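Side-chain contact in short afifavidin (Afifella pfennigii, PDB 6HDT), which binds biotin and 2-iminobiotin tightly without a covalent link, though its biological role is not known: residues N47-P50 with G51-C54. Sequence-based numbering, arbitrary orientation. Where two conformers were deposited one is given.
Sequences NNAP and GFGC. With BTN (biotin), chain E.
Asn47 and Gly53 meet across a loop that folds over bound biotin. Asn47 ND2 gives a weak hydrogen bond to Gly53 O, 2.7 Å long but strongly bent (116° at the hydrogen). CG stands anti to the backbone N (chi1 169°), which turns the amide to Gly53 O and sets it against biotin C7. Asn47 OD1 accepts twice: from biotin N2, nearly straight at 2.9 Å, and at 3.0 Å from Ala49 N, which comes from above the carbonyl plane and closes an Asx turn. These bonds probably fix the rotation of the amide. Gly53 N donates to the biotin carboxylate atom O12 at 3.1 Å. Water 1 accepts from Asn47 N and also lies close to Cys54 O, bridging the two backbones.

A type II turn from Ala49 to Phe52 reverses the chain, with Gly51 at the position of positive phi (81°).

The apolar contacts gather round Phe52. Phe52 CD2 lies 3.9 Å from Ala49 CB, which approaches the ring obliquely. One ring face covers biotin, with C4 3.9 Å above the ring plane. A serine in place of Phe52 would probably leave Ala49 without its aromatic neighbour and one flank of the ligand uncovered.

Asn25, Ser29, Tyr45, Ser85 and Asp123 supply further hydrogen bonds to biotin. The Cys54–Cys83 disulfide ties the loop to strand 82-96, and Asn47 and Cys54 both touch Trp76 of strand 69-77. The loop joins strands 40-46 and 58-66 and forms part of the wall of the biotin pocket in the eight-stranded antiparallel avidin barrel.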
# COMPACT_ATOMS: atom_id res chain seq x y z
N ASN A 47 -16.27 0.88 -2.47
CA ASN A 47 -16.36 2.30 -2.21
C ASN A 47 -17.82 2.77 -2.22
O ASN A 47 -18.56 2.52 -3.17
CB ASN A 47 -15.52 3.08 -3.23
CG ASN A 47 -15.76 4.56 -3.19
OD1 ASN A 47 -15.85 5.14 -2.12
ND2 ASN A 47 -15.86 5.19 -4.37
N ASN A 48 -18.22 3.41 -1.12
CA ASN A 48 -19.56 3.94 -1.05
C ASN A 48 -19.51 5.47 -0.69
O ASN A 48 -20.54 6.11 -0.49
CB ASN A 48 -20.43 3.00 -0.15
CG ASN A 48 -20.43 1.50 -0.62
OD1 ASN A 48 -20.63 1.20 -1.81
ND2 ASN A 48 -20.23 0.56 0.32
N ALA A 49 -18.30 6.05 -0.70
CA ALA A 49 -18.13 7.45 -0.33
C ALA A 49 -18.63 8.42 -1.41
O ALA A 49 -18.31 8.26 -2.60
CB ALA A 49 -16.69 7.76 -0.01
N PRO A 50 -19.40 9.42 -1.00
CA PRO A 50 -19.89 10.41 -1.97
C PRO A 50 -18.77 11.29 -2.56
O PRO A 50 -17.77 11.53 -1.90
CB PRO A 50 -20.90 11.25 -1.17
CG PRO A 50 -20.79 10.82 0.27
CD PRO A 50 -19.79 9.72 0.40
N GLY A 51 -18.94 11.76 -3.79
CA GLY A 51 -17.95 12.67 -4.41
C GLY A 51 -16.75 11.98 -5.02
O GLY A 51 -15.78 12.63 -5.42
N PHE A 52 -16.81 10.65 -5.07
CA PHE A 52 -15.86 9.81 -5.74
C PHE A 52 -16.61 8.92 -6.73
O PHE A 52 -17.83 8.65 -6.58
CB PHE A 52 -15.15 8.91 -4.72
CG PHE A 52 -14.30 9.66 -3.73
CD1 PHE A 52 -12.99 10.00 -4.02
CD2 PHE A 52 -14.82 10.03 -2.50
CE1 PHE A 52 -12.21 10.69 -3.10
CE2 PHE A 52 -14.05 10.72 -1.57
CZ PHE A 52 -12.75 11.04 -1.86
N GLY A 53 -15.89 8.46 -7.74
CA GLY A 53 -16.40 7.47 -8.67
C GLY A 53 -16.18 6.05 -8.21
O GLY A 53 -15.80 5.81 -7.04
N CYS A 54 -16.43 5.10 -9.12
CA CYS A 54 -16.21 3.64 -8.85
C CYS A 54 -16.90 3.17 -7.57
O CYS A 54 -16.31 2.50 -6.71
CB CYS A 54 -14.71 3.33 -8.83
SG CYS A 54 -14.00 3.55 -10.47
C11 BTN E . -11.85 7.48 -7.58
O11 BTN E . -10.84 7.87 -8.19
O12 BTN E . -12.80 8.26 -7.31
C10 BTN E . -11.89 6.03 -7.15
C9 BTN E . -12.64 5.81 -5.84
C8 BTN E . -11.88 6.37 -4.63
C7 BTN E . -12.64 6.27 -3.31
C2 BTN E . -11.79 6.83 -2.18
S1 BTN E . -10.44 5.79 -1.65
C6 BTN E . -10.22 6.74 -0.17
C5 BTN E . -11.62 7.12 0.28
N1 BTN E . -12.20 6.14 1.15
C3 BTN E . -13.26 5.49 0.68
O3 BTN E . -13.91 4.63 1.31
N2 BTN E . -13.50 5.95 -0.58
C4 BTN E . -12.60 7.04 -0.90
O HOH W 1 -16.73 0.39 -5.11